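Local coordinates for protein putative oxidoreductase (Bacteroides fragilis NCTC 9343, PDB 3EOF) that binds flavin mononucleotide and probably works as an FMN-dependent oxidoreductase of the nitroreductase family, at residues 23-28 / 48-53; 79-84 / 95-100; 150-155 / 238-243; 202-207 / 214-219. All coordinates share one frame; numbering follows the deposited sequence.

Contact 1: 23-28 / 48-53; sequences DLLNDL and VTRDAE
L25 carries the helix 22-32 side of this contact, and it meets V48 and R50 at the end of strand 44-49 where the chain turns toward helix 52-58. The apolar part is a methyl-to-methyl meeting: L25 CD2 and V48 CG1 approach tip to tip at 3.6 Å. With chi1 at -167°, the leucine swings its two methyls out from the helix and over to the strand. V73 on the neighbouring strand, I20 of the preceding loop, and F117 of helix 100-123 also pack against this leucine, placing it in the core between helix and sheet.

The second kind of contact is between aliphatic carbon and guanidinium. R50 comes from the opposite direction with its chain extended from CG to NE. Its NH2 lies 3.6 Å from L25 CD2, which sits obliquely to the guanidinium plane, and 3.8 Å from L25 CB. The charge is met elsewhere: R50 NH1 forms a salt bridge with D19 and a hydrogen bond to I20 O, which fixes the head beside the start of the helix.

Other polar bonds reach the second subunit. R50 N and D51 N both donate to E181 OE2 of the second subunit, and V48 pairs in parallel with a strand of that chain, carrying the sheet across the interface. D51 is the N-cap of helix 52-58, although its bond from E53 N to OD2 is weak.

Chemically, between these two segments the contact is van der Waals packing, while R50 NH1 is held by D19 and I20 and the guanidinium lies against leucine carbon.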
loop_
_atom_site.group_PDB
_atom_site.type_symbol
_atom_site.label_atom_id
_atom_site.label_comp_id
_atom_site.label_asym_id
_atom_site.label_seq_id
_atom_site.Cartn_x
_atom_site.Cartn_y
_atom_site.Cartn_z
ATOM N N ASP A 23 4.015 -12.448 22.053
ATOM C CA ASP A 23 5.081 -11.437 22.229
ATOM C C ASP A 23 5.662 -11.014 20.880
ATOM O O ASP A 23 5.777 -9.816 20.593
ATOM C CB ASP A 23 6.217 -11.901 23.166
ATOM C CG ASP A 23 5.841 -11.881 24.672
ATOM O OD1 ASP A 23 4.671 -11.613 24.993
ATOM O OD2 ASP A 23 6.739 -12.152 25.538
ATOM N N LEU A 24 5.995 -12.001 20.053
ATOM C CA LEU A 24 6.589 -11.762 18.719
ATOM C C LEU A 24 5.599 -11.140 17.738
ATOM O O LEU A 24 5.894 -10.109 17.142
ATOM C CB LEU A 24 7.246 -13.042 18.125
ATOM C CG LEU A 24 7.907 -12.878 16.740
ATOM C CD1 LEU A 24 8.965 -11.776 16.782
ATOM C CD2 LEU A 24 8.489 -14.175 16.233
ATOM N N LEU A 25 4.446 -11.765 17.538
ATOM C CA LEU A 25 3.450 -11.166 16.669
ATOM C C LEU A 25 3.119 -9.708 17.094
ATOM O O LEU A 25 3.124 -8.804 16.287
ATOM C CB LEU A 25 2.170 -12.017 16.597
ATOM C CG LEU A 25 1.264 -11.574 15.469
ATOM C CD1 LEU A 25 1.865 -11.791 14.036
ATOM C CD2 LEU A 25 -0.089 -12.308 15.612
ATOM N N ASN A 26 2.839 -9.479 18.364
ATOM C CA ASN A 26 2.511 -8.141 18.817
ATOM C C ASN A 26 3.657 -7.174 18.677
ATOM O O ASN A 26 3.426 -6.009 18.415
ATOM C CB ASN A 26 2.029 -8.150 20.260
ATOM C CG ASN A 26 0.664 -8.813 20.441
ATOM O OD1 ASN A 26 -0.169 -8.883 19.521
ATOM N ND2 ASN A 26 0.433 -9.298 21.647
ATOM N N ASP A 27 4.891 -7.641 18.844
ATOM C CA ASP A 27 6.062 -6.756 18.720
ATOM C C ASP A 27 6.238 -6.330 17.250
ATOM O O ASP A 27 6.462 -5.173 16.971
ATOM C CB ASP A 27 7.312 -7.433 19.256
ATOM C CG ASP A 27 8.450 -6.445 19.589
ATOM O OD1 ASP A 27 8.205 -5.229 19.792
ATOM O OD2 ASP A 27 9.610 -6.916 19.683
ATOM N N LEU A 28 6.112 -7.285 16.331
ATOM C CA LEU A 28 6.170 -7.031 14.899
ATOM C C LEU A 28 5.061 -6.072 14.491
ATOM O O LEU A 28 5.323 -5.122 13.813
ATOM C CB LEU A 28 6.020 -8.344 14.104
ATOM C CG LEU A 28 7.178 -9.343 14.207
ATOM C CD1 LEU A 28 6.759 -10.672 13.540
ATOM C CD2 LEU A 28 8.416 -8.749 13.597
ATOM N N VAL A 48 -6.389 -10.406 13.807
ATOM C CA VAL A 48 -5.478 -11.540 14.016
ATOM C C VAL A 48 -6.330 -12.802 14.201
ATOM O O VAL A 48 -7.110 -12.888 15.133
ATOM C CB VAL A 48 -4.581 -11.335 15.258
ATOM C CG1 VAL A 48 -3.682 -12.576 15.510
ATOM C CG2 VAL A 48 -3.738 -10.018 15.106
ATOM N N THR A 49 -6.193 -13.729 13.243
ATOM C CA THR A 49 -6.826 -15.031 13.208
ATOM C C THR A 49 -5.845 -16.182 13.492
ATOM O O THR A 49 -4.955 -16.461 12.723
ATOM C CB THR A 49 -7.455 -15.223 11.856
ATOM O OG1 THR A 49 -8.413 -14.167 11.678
ATOM C CG2 THR A 49 -8.077 -16.611 11.693
ATOM N N ARG A 50 -6.034 -16.835 14.623
ATOM C CA ARG A 50 -5.197 -17.949 15.055
ATOM C C ARG A 50 -6.015 -19.237 15.222
ATOM O O ARG A 50 -5.501 -20.316 15.008
ATOM C CB ARG A 50 -4.541 -17.609 16.392
ATOM C CG ARG A 50 -3.505 -16.520 16.357
ATOM C CD ARG A 50 -3.048 -16.343 17.762
ATOM N NE ARG A 50 -1.903 -15.471 17.957
ATOM C CZ ARG A 50 -0.638 -15.846 17.845
ATOM N NH1 ARG A 50 -0.327 -17.072 17.442
ATOM N NH2 ARG A 50 0.321 -14.963 18.078
ATOM N N ASP A 51 -7.291 -19.098 15.571
ATOM C CA ASP A 51 -8.177 -20.229 15.781
ATOM C C ASP A 51 -8.401 -21.038 14.507
ATOM O O ASP A 51 -8.659 -20.465 13.455
ATOM C CB ASP A 51 -9.534 -19.749 16.301
ATOM C CG ASP A 51 -10.466 -20.901 16.638
ATOM O OD1 ASP A 51 -10.103 -21.699 17.536
ATOM O OD2 ASP A 51 -11.543 -21.018 16.013
ATOM N N ALA A 52 -8.373 -22.370 14.638
ATOM C CA ALA A 52 -8.525 -23.284 13.503
ATOM C C ALA A 52 -9.851 -23.169 12.813
ATOM O O ALA A 52 -9.902 -23.206 11.577
ATOM C CB ALA A 52 -8.291 -24.764 13.921
ATOM N N GLU A 53 -10.940 -23.074 13.574
ATOM C CA GLU A 53 -12.269 -22.947 12.928
ATOM C C GLU A 53 -12.418 -21.569 12.302
ATOM O O GLU A 53 -13.173 -21.410 11.366
ATOM C CB GLU A 53 -13.444 -23.212 13.884
ATOM C CG GLU A 53 -14.861 -23.033 13.212
#

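Contact 2: 79-84 / 95-100; sequences ADFRRF and PGYGNL
The carbonyl oxygen of G96, one residue before the tyrosine that stacks on F81, is gripped by two amides: N99 ND2 of the same loop at 2.7 Å, and N230 ND2 of the second subunit. N99 reaches it from above the carbonyl plane, with the oxygen nearly in the plane of its own amide. N99 is also the N-cap of helix 100-123, its side chain capping a backbone N just inside the helix, and OD1 is hydrogen-bonded to S102 OG as well, which ties the loop to that helix.

Held by that loop, Y97 forms an aromatic cluster with F81 and F84. F81 and Y97 make an offset stack, centroids 4.3 Å apart and planes only 11° from parallel. The overlap is shifted toward the tyrosine's root: F81 CE1 sits 3.3 Å from Y97 CG, and Y97 CB makes a CH-pi contact over the F81 face, 3.6 Å from its centroid. F84 enters differently. Its ring presents an edge to Y97 CE2, with F84 CE2 3.8 Å from that atom and the two planes inclined at 69°.

Just before F81, D80 caps the start of helix 82-89. Its OD1 accepts from R83 N at 2.9 Å in a nearly straight bond, met on the syn side, while OD2 takes hydrogen bonds from S45 and from Y183 of the second subunit.

The contact thus separates its chemistry: dispersion between buried rings holds turn to loop, and the polar bonds lie within each segment, with other parts of the chain, or with the partner subunit.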
loop_
_atom_site.group_PDB
_atom_site.type_symbol
_atom_site.label_atom_id
_atom_site.label_comp_id
_atom_site.label_asym_id
_atom_site.label_seq_id
_atom_site.Cartn_x
_atom_site.Cartn_y
_atom_site.Cartn_z
ATOM N N ALA A 79 -8.632 -1.313 6.206
ATOM C CA ALA A 79 -8.770 0.136 6.117
ATOM C C ALA A 79 -9.792 0.431 7.220
ATOM O O ALA A 79 -10.780 -0.245 7.312
ATOM C CB ALA A 79 -9.312 0.532 4.744
ATOM N N ASP A 80 -9.543 1.411 8.073
ATOM C CA ASP A 80 -10.452 1.675 9.194
ATOM C C ASP A 80 -10.525 3.164 9.470
ATOM O O ASP A 80 -9.570 3.774 9.971
ATOM C CB ASP A 80 -9.956 0.908 10.422
ATOM C CG ASP A 80 -10.867 1.005 11.642
ATOM O OD1 ASP A 80 -11.552 2.010 11.803
ATOM O OD2 ASP A 80 -10.840 0.065 12.479
ATOM N N PHE A 81 -11.644 3.748 9.068
ATOM C CA PHE A 81 -11.990 5.132 9.429
ATOM C C PHE A 81 -13.002 5.139 10.582
ATOM O O PHE A 81 -13.282 6.193 11.159
ATOM C CB PHE A 81 -12.516 5.955 8.231
ATOM C CG PHE A 81 -11.584 7.037 7.818
ATOM C CD1 PHE A 81 -11.415 8.136 8.651
ATOM C CD2 PHE A 81 -10.926 7.007 6.621
ATOM C CE1 PHE A 81 -10.573 9.181 8.296
ATOM C CE2 PHE A 81 -10.104 8.045 6.250
ATOM C CZ PHE A 81 -9.913 9.129 7.099
ATOM N N ARG A 82 -13.481 3.951 10.956
ATOM C CA ARG A 82 -14.466 3.811 12.004
ATOM C C ARG A 82 -13.935 4.254 13.350
ATOM O O ARG A 82 -14.612 4.996 14.082
ATOM C CB ARG A 82 -14.923 2.366 12.130
ATOM C CG ARG A 82 -16.001 2.202 13.206
ATOM C CD ARG A 82 -16.570 0.840 13.159
ATOM N NE ARG A 82 -17.751 0.745 13.998
ATOM C CZ ARG A 82 -18.990 0.982 13.584
ATOM N NH1 ARG A 82 -19.242 1.358 12.336
ATOM N NH2 ARG A 82 -19.981 0.871 14.444
ATOM N N ARG A 83 -12.770 3.740 13.724
ATOM C CA ARG A 83 -12.183 4.146 14.994
ATOM C C ARG A 83 -12.039 5.673 15.064
ATOM O O ARG A 83 -12.443 6.307 16.056
ATOM C CB ARG A 83 -10.867 3.427 15.244
ATOM C CG ARG A 83 -10.192 3.807 16.567
ATOM C CD ARG A 83 -8.969 2.960 16.791
ATOM N NE ARG A 83 -8.123 3.097 15.650
ATOM C CZ ARG A 83 -7.807 2.166 14.745
ATOM N NH1 ARG A 83 -8.107 0.894 14.850
ATOM N NH2 ARG A 83 -7.051 2.549 13.743
ATOM N N PHE A 84 -11.491 6.288 14.025
ATOM C CA PHE A 84 -11.379 7.747 14.027
ATOM C C PHE A 84 -12.743 8.445 14.093
ATOM O O PHE A 84 -12.891 9.414 14.794
ATOM C CB PHE A 84 -10.612 8.276 12.807
ATOM C CG PHE A 84 -10.226 9.707 12.954
ATOM C CD1 PHE A 84 -9.257 10.061 13.877
ATOM C CD2 PHE A 84 -10.876 10.697 12.227
ATOM C CE1 PHE A 84 -8.891 11.396 14.080
ATOM C CE2 PHE A 84 -10.528 12.022 12.401
ATOM C CZ PHE A 84 -9.537 12.381 13.346
ATOM N N PRO A 95 -17.309 14.081 11.337
ATOM C CA PRO A 95 -16.444 13.436 10.361
ATOM C C PRO A 95 -17.069 13.363 8.982
ATOM O O PRO A 95 -18.284 13.234 8.891
ATOM C CB PRO A 95 -16.297 12.034 10.917
ATOM C CG PRO A 95 -17.531 11.772 11.613
ATOM C CD PRO A 95 -17.901 13.088 12.249
ATOM N N GLY A 96 -16.240 13.487 7.936
ATOM C CA GLY A 96 -16.704 13.332 6.555
ATOM C C GLY A 96 -15.826 12.390 5.768
ATOM O O GLY A 96 -15.227 12.768 4.741
ATOM N N TYR A 97 -15.760 11.144 6.254
ATOM C CA TYR A 97 -14.878 10.115 5.715
ATOM C C TYR A 97 -15.575 8.936 5.037
ATOM O O TYR A 97 -14.931 7.989 4.646
ATOM C CB TYR A 97 -13.943 9.662 6.815
ATOM C CG TYR A 97 -13.239 10.876 7.469
ATOM C CD1 TYR A 97 -12.323 11.630 6.751
ATOM C CD2 TYR A 97 -13.474 11.222 8.795
ATOM C CE1 TYR A 97 -11.656 12.739 7.334
ATOM C CE2 TYR A 97 -12.807 12.339 9.403
ATOM C CZ TYR A 97 -11.936 13.101 8.650
ATOM O OH TYR A 97 -11.269 14.172 9.219
ATOM N N GLY A 98 -16.866 9.065 4.802
ATOM C CA GLY A 98 -17.620 8.029 4.134
ATOM C C GLY A 98 -17.624 8.280 2.658
ATOM O O GLY A 98 -18.693 8.379 2.028
ATOM N N ASN A 99 -16.415 8.324 2.106
ATOM C CA ASN A 99 -16.214 8.615 0.696
ATOM C C ASN A 99 -14.993 7.882 0.134
ATOM O O ASN A 99 -14.205 7.318 0.874
ATOM C CB ASN A 99 -16.160 10.118 0.493
ATOM C CG ASN A 99 -15.283 10.765 1.474
ATOM O OD1 ASN A 99 -14.074 10.582 1.421
ATOM N ND2 ASN A 99 -15.869 11.520 2.397
ATOM N N LEU A 100 -14.928 7.795 -1.190
ATOM C CA LEU A 100 -13.874 7.040 -1.856
ATOM C C LEU A 100 -12.478 7.546 -1.528
ATOM O O LEU A 100 -11.549 6.758 -1.347
ATOM C CB LEU A 100 -14.107 7.048 -3.361
ATOM C CG LEU A 100 -13.107 6.285 -4.228
ATOM C CD1 LEU A 100 -13.159 4.814 -3.864
ATOM C CD2 LEU A 100 -13.398 6.530 -5.703
#

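Contact 3: 150-155 / 238-243; sequences LVFPIT and LKVLRR
F152 lays one face of its ring under L241 CD2, which comes to 4.0 Å from F152 CD2, while V240 closes on the same ring from an oblique direction. V240 CG1 is the tighter partner, 3.4 Å from F152 CE2. Between these two side chains the helix backbone itself comes near: V240 C lies at the ring's edge, in its plane, and L241 N is 3.9 Å from F152 CE2. The ring can fit into this step between consecutive residues because its CG leaves opposite the backbone N (chi1 -167°) and carries the phenyl across the path of both aliphatic chains.

The helix is 227-243, close to the C-terminus, and it packs here against strand 151-160 of the antiparallel sheet. F103 of helix 100-123 also meets F152 edge-to-face and touches L241; from helix 138-145, P138 packs on F152 and I142 on V240. Further along the strand, I154 and T155 both stand opposite F77 in a classic beta bulge.

What joins C-terminal helix to sheet at this point is buried hydrocarbon against an aromatic ring, so van der Waals contact between these side chains links the two segments, while just past the helix Q244 NE2 donates to V151 O.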
loop_
_atom_site.group_PDB
_atom_site.type_symbol
_atom_site.label_atom_id
_atom_site.label_comp_id
_atom_site.label_asym_id
_atom_site.label_seq_id
_atom_site.Cartn_x
_atom_site.Cartn_y
_atom_site.Cartn_z
ATOM N N LEU A 150 -17.308 1.656 7.734
ATOM C CA LEU A 150 -16.038 2.372 7.677
ATOM C C LEU A 150 -14.813 1.486 7.939
ATOM O O LEU A 150 -13.698 1.987 8.212
ATOM C CB LEU A 150 -16.061 3.615 8.547
ATOM C CG LEU A 150 -17.098 4.657 8.161
ATOM C CD1 LEU A 150 -16.932 5.867 9.077
ATOM C CD2 LEU A 150 -16.997 5.041 6.695
ATOM N N VAL A 151 -15.018 0.169 7.802
ATOM C CA VAL A 151 -13.953 -0.847 7.910
ATOM C C VAL A 151 -14.090 -1.708 6.671
ATOM O O VAL A 151 -15.179 -2.133 6.324
ATOM C CB VAL A 151 -14.006 -1.723 9.185
ATOM C CG1 VAL A 151 -12.793 -2.649 9.232
ATOM C CG2 VAL A 151 -14.060 -0.825 10.501
ATOM N N PHE A 152 -12.969 -1.897 5.988
ATOM C CA PHE A 152 -12.925 -2.612 4.756
ATOM C C PHE A 152 -11.629 -3.443 4.695
ATOM O O PHE A 152 -10.535 -2.910 4.921
ATOM C CB PHE A 152 -12.992 -1.585 3.581
ATOM C CG PHE A 152 -13.260 -2.239 2.250
ATOM C CD1 PHE A 152 -12.244 -2.901 1.576
ATOM C CD2 PHE A 152 -14.528 -2.227 1.699
ATOM C CE1 PHE A 152 -12.488 -3.574 0.382
ATOM C CE2 PHE A 152 -14.782 -2.889 0.506
ATOM C CZ PHE A 152 -13.744 -3.559 -0.156
ATOM N N PRO A 153 -11.728 -4.749 4.379
ATOM C CA PRO A 153 -10.520 -5.560 4.321
ATOM C C PRO A 153 -9.728 -5.262 3.063
ATOM O O PRO A 153 -10.280 -5.277 1.953
ATOM C CB PRO A 153 -11.063 -6.971 4.284
ATOM C CG PRO A 153 -12.339 -6.845 3.546
ATOM C CD PRO A 153 -12.926 -5.561 4.035
ATOM N N ILE A 154 -8.458 -4.897 3.254
ATOM C CA ILE A 154 -7.580 -4.503 2.150
ATOM C C ILE A 154 -6.769 -5.693 1.671
ATOM O O ILE A 154 -6.872 -6.095 0.500
ATOM C CB ILE A 154 -6.650 -3.307 2.544
ATOM C CG1 ILE A 154 -7.524 -2.059 2.786
ATOM C CG2 ILE A 154 -5.614 -2.975 1.444
ATOM C CD1 ILE A 154 -8.433 -1.687 1.641
ATOM N N THR A 155 -5.933 -6.229 2.537
ATOM C CA THR A 155 -5.205 -7.444 2.195
ATOM C C THR A 155 -5.058 -8.363 3.420
ATOM O O THR A 155 -5.310 -7.949 4.543
ATOM C CB THR A 155 -3.861 -7.202 1.553
ATOM O OG1 THR A 155 -3.385 -8.453 1.009
ATOM C CG2 THR A 155 -2.899 -6.654 2.572
ATOM N N LEU A 238 -17.394 -1.764 -5.789
ATOM C CA LEU A 238 -18.218 -0.577 -5.603
ATOM C C LEU A 238 -19.361 -0.919 -4.690
ATOM O O LEU A 238 -19.629 -0.170 -3.780
ATOM C CB LEU A 238 -18.720 -0.027 -6.940
ATOM C CG LEU A 238 -17.632 0.529 -7.863
ATOM C CD1 LEU A 238 -18.192 0.819 -9.240
ATOM C CD2 LEU A 238 -17.057 1.736 -7.240
ATOM N N LYS A 239 -20.002 -2.067 -4.911
ATOM C CA LYS A 239 -21.066 -2.522 -4.054
ATOM C C LYS A 239 -20.657 -2.662 -2.583
ATOM O O LYS A 239 -21.387 -2.253 -1.686
ATOM C CB LYS A 239 -21.637 -3.859 -4.556
ATOM C CG LYS A 239 -22.427 -3.750 -5.835
ATOM C CD LYS A 239 -22.972 -5.133 -6.268
ATOM C CE LYS A 239 -23.822 -5.005 -7.537
ATOM N NZ LYS A 239 -24.359 -6.335 -8.052
ATOM N N VAL A 240 -19.504 -3.263 -2.337
ATOM C CA VAL A 240 -19.063 -3.514 -0.981
ATOM C C VAL A 240 -18.589 -2.222 -0.336
ATOM O O VAL A 240 -18.838 -2.002 0.860
ATOM C CB VAL A 240 -17.992 -4.619 -0.919
ATOM C CG1 VAL A 240 -17.542 -4.882 0.520
ATOM C CG2 VAL A 240 -18.555 -5.887 -1.509
ATOM N N LEU A 241 -17.962 -1.347 -1.112
ATOM C CA LEU A 241 -17.532 -0.056 -0.578
ATOM C C LEU A 241 -18.774 0.737 -0.138
ATOM O O LEU A 241 -18.776 1.388 0.910
ATOM C CB LEU A 241 -16.754 0.716 -1.629
ATOM C CG LEU A 241 -15.284 0.394 -1.854
ATOM C CD1 LEU A 241 -14.883 1.013 -3.202
ATOM C CD2 LEU A 241 -14.456 0.938 -0.727
ATOM N N ARG A 242 -19.849 0.633 -0.925
ATOM C CA ARG A 242 -21.104 1.312 -0.625
ATOM C C ARG A 242 -21.680 0.781 0.710
ATOM O O ARG A 242 -22.011 1.531 1.638
ATOM C CB ARG A 242 -22.085 1.091 -1.789
ATOM C CG ARG A 242 -23.484 1.695 -1.592
ATOM C CD ARG A 242 -24.282 1.835 -2.934
ATOM N NE ARG A 242 -23.452 2.417 -4.014
ATOM C CZ ARG A 242 -23.075 1.788 -5.138
ATOM N NH1 ARG A 242 -23.482 0.541 -5.421
ATOM N NH2 ARG A 242 -22.306 2.436 -6.015
ATOM N N ARG A 243 -21.722 -0.543 0.797
ATOM C CA ARG A 243 -22.275 -1.264 1.928
ATOM C C ARG A 243 -21.485 -0.891 3.180
ATOM O O ARG A 243 -22.033 -0.788 4.284
ATOM C CB ARG A 243 -22.183 -2.752 1.595
ATOM C CG ARG A 243 -23.389 -3.550 1.950
ATOM C CD ARG A 243 -23.818 -4.443 0.764
ATOM N NE ARG A 243 -22.870 -5.510 0.444
ATOM C CZ ARG A 243 -22.909 -6.280 -0.655
ATOM N NH1 ARG A 243 -23.821 -6.092 -1.614
ATOM N NH2 ARG A 243 -21.993 -7.231 -0.819
#

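Contact 4: 202-207 / 214-219; sequences PENKLF and ETLPQV
A helix-loop-helix unit, made by the short helices 202-209 and 216-224 and the loop joining them, is closed here by packing between N204 and F207 on one side and L216 and V219 on the other. F207 is the centre of it. V219 CG1 sits over one face of the phenyl in a CH-pi contact, 3.6 Å from the ring centroid and displaced toward the rim, with F207 CE2 its closest atom at 3.3 Å. L216 CD1 instead meets the ring at its edge, in plane, 3.7 Å from F207 CD2.

The other leucine methyl, L216 CD2, rests against the amide of N204, 3.9 Å from its CG. N204 ND2 donates to K198 O near the end of helix 188-200. Y87 of the second subunit also packs on L216, and the side chain of N204 lies about 9 Å from a bound FMN.

The second helix is led in by a double grip on Q218 OE1. E214 N approaches almost in line with the side-chain C=O, at 2.8 Å, whereas T215 N comes from above the carbonyl plane, 3.0 Å from the same OE1; Q218 NE2 meanwhile donates to N92 O of the second subunit.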
loop_
_atom_site.group_PDB
_atom_site.type_symbol
_atom_site.label_atom_id
_atom_site.label_comp_id
_atom_site.label_asym_id
_atom_site.label_seq_id
_atom_site.Cartn_x
_atom_site.Cartn_y
_atom_site.Cartn_z
ATOM N N PRO A 202 12.142 -21.799 -17.206
ATOM C CA PRO A 202 11.323 -23.034 -17.306
ATOM C C PRO A 202 9.944 -22.993 -16.633
ATOM O O PRO A 202 9.013 -23.569 -17.153
ATOM C CB PRO A 202 12.225 -24.116 -16.658
ATOM C CG PRO A 202 13.610 -23.565 -16.771
ATOM C CD PRO A 202 13.476 -22.072 -16.622
ATOM N N GLU A 203 9.844 -22.352 -15.475
ATOM C CA GLU A 203 8.559 -22.197 -14.748
ATOM C C GLU A 203 7.478 -21.566 -15.623
ATOM O O GLU A 203 6.318 -21.964 -15.592
ATOM C CB GLU A 203 8.696 -21.234 -13.540
ATOM C CG GLU A 203 9.872 -21.398 -12.639
ATOM C CD GLU A 203 11.114 -20.669 -13.119
ATOM O OE1 GLU A 203 11.350 -19.487 -12.752
ATOM O OE2 GLU A 203 11.886 -21.331 -13.812
ATOM N N ASN A 204 7.887 -20.524 -16.354
ATOM C CA ASN A 204 6.999 -19.738 -17.193
ATOM C C ASN A 204 6.621 -20.507 -18.431
ATOM O O ASN A 204 5.478 -20.475 -18.839
ATOM C CB ASN A 204 7.599 -18.352 -17.501
ATOM C CG ASN A 204 7.560 -17.436 -16.306
ATOM O OD1 ASN A 204 6.578 -17.420 -15.577
ATOM N ND2 ASN A 204 8.600 -16.648 -16.111
ATOM N N LYS A 205 7.582 -21.198 -19.024
ATOM C CA LYS A 205 7.292 -22.073 -20.158
ATOM C C LYS A 205 6.296 -23.166 -19.696
ATOM O O LYS A 205 5.367 -23.491 -20.388
ATOM C CB LYS A 205 8.601 -22.629 -20.753
ATOM C CG LYS A 205 9.441 -21.532 -21.505
ATOM C CD LYS A 205 10.833 -22.005 -22.020
ATOM C CE LYS A 205 11.733 -22.490 -20.854
ATOM N NZ LYS A 205 13.150 -22.925 -21.190
ATOM N N LEU A 206 6.471 -23.676 -18.486
ATOM C CA LEU A 206 5.570 -24.691 -17.934
ATOM C C LEU A 206 4.201 -24.079 -17.688
ATOM O O LEU A 206 3.189 -24.683 -17.997
ATOM C CB LEU A 206 6.142 -25.335 -16.638
ATOM C CG LEU A 206 5.306 -26.503 -16.090
ATOM C CD1 LEU A 206 5.235 -27.615 -17.115
ATOM C CD2 LEU A 206 5.820 -27.024 -14.756
ATOM N N PHE A 207 4.177 -22.869 -17.147
ATOM C CA PHE A 207 2.938 -22.152 -16.877
ATOM C C PHE A 207 2.097 -21.983 -18.152
ATOM O O PHE A 207 0.891 -22.203 -18.146
ATOM C CB PHE A 207 3.310 -20.810 -16.265
ATOM C CG PHE A 207 2.198 -20.104 -15.594
ATOM C CD1 PHE A 207 1.377 -20.763 -14.685
ATOM C CD2 PHE A 207 2.024 -18.740 -15.777
ATOM C CE1 PHE A 207 0.351 -20.071 -14.022
ATOM C CE2 PHE A 207 1.003 -18.050 -15.111
ATOM C CZ PHE A 207 0.181 -18.721 -14.220
ATOM N N GLU A 214 -0.146 -19.963 -25.774
ATOM C CA GLU A 214 1.030 -19.850 -26.619
ATOM C C GLU A 214 2.020 -18.892 -26.001
ATOM O O GLU A 214 3.224 -19.082 -26.108
ATOM C CB GLU A 214 0.594 -19.458 -28.041
ATOM C CG GLU A 214 -0.195 -20.640 -28.684
ATOM C CD GLU A 214 -0.854 -20.378 -30.052
ATOM O OE1 GLU A 214 -0.870 -19.222 -30.548
ATOM O OE2 GLU A 214 -1.399 -21.363 -30.619
ATOM N N THR A 215 1.521 -17.884 -25.294
ATOM C CA THR A 215 2.388 -16.884 -24.661
ATOM C C THR A 215 2.051 -16.691 -23.184
ATOM O O THR A 215 0.943 -16.994 -22.709
ATOM C CB THR A 215 2.271 -15.541 -25.386
ATOM O OG1 THR A 215 1.025 -14.955 -25.072
ATOM C CG2 THR A 215 2.354 -15.713 -26.901
ATOM N N LEU A 216 3.022 -16.169 -22.456
ATOM C CA LEU A 216 2.868 -15.953 -21.039
ATOM C C LEU A 216 1.692 -14.993 -20.689
ATOM O O LEU A 216 0.842 -15.346 -19.883
ATOM C CB LEU A 216 4.215 -15.526 -20.424
ATOM C CG LEU A 216 4.226 -15.338 -18.914
ATOM C CD1 LEU A 216 3.801 -16.662 -18.258
ATOM C CD2 LEU A 216 5.596 -14.882 -18.463
ATOM N N PRO A 217 1.623 -13.798 -21.311
ATOM C CA PRO A 217 0.503 -12.910 -21.053
ATOM C C PRO A 217 -0.869 -13.517 -21.266
ATOM O O PRO A 217 -1.802 -13.115 -20.609
ATOM C CB PRO A 217 0.731 -11.773 -22.060
ATOM C CG PRO A 217 2.159 -11.730 -22.222
ATOM C CD PRO A 217 2.571 -13.171 -22.248
ATOM N N GLN A 218 -1.010 -14.469 -22.177
ATOM C CA GLN A 218 -2.300 -15.109 -22.383
ATOM C C GLN A 218 -2.748 -15.856 -21.134
ATOM O O GLN A 218 -3.944 -15.954 -20.884
ATOM C CB GLN A 218 -2.268 -16.066 -23.556
ATOM C CG GLN A 218 -2.190 -15.366 -24.899
ATOM C CD GLN A 218 -1.797 -16.278 -26.021
ATOM O OE1 GLN A 218 -1.447 -17.432 -25.807
ATOM N NE2 GLN A 218 -1.858 -15.774 -27.232
ATOM N N VAL A 219 -1.802 -16.375 -20.345
ATOM C CA VAL A 219 -2.191 -17.099 -19.142
ATOM C C VAL A 219 -2.823 -16.084 -18.194
ATOM O O VAL A 219 -3.825 -16.350 -17.536
ATOM C CB VAL A 219 -1.013 -17.797 -18.485
ATOM C CG1 VAL A 219 -1.477 -18.518 -17.208
ATOM C CG2 VAL A 219 -0.359 -18.785 -19.484
#

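How the contacts relate
Contacts 1, 2 and 3 all reach the four-stranded antiparallel sheet, on strands 44-49, 73-80 and 151-160 in turn. Contacts 2 and 3 touch directly, their centres about 11 Å apart: A79 N lies 2.8 Å from F152 O, a probable backbone hydrogen bond, and F81 pairs likewise with L150. They also meet across the dimer, where L100 packs on L238 of the second subunit. Contact 4 stands apart, its centre about 34 Å from that of contact 3, though helix 216-224 leads on to helix 227-243. None lines the flavin, but F81, F152 and N204 have side chains about 11, 12 and 9 Å from a bound FMN; contact 1 is remote from it.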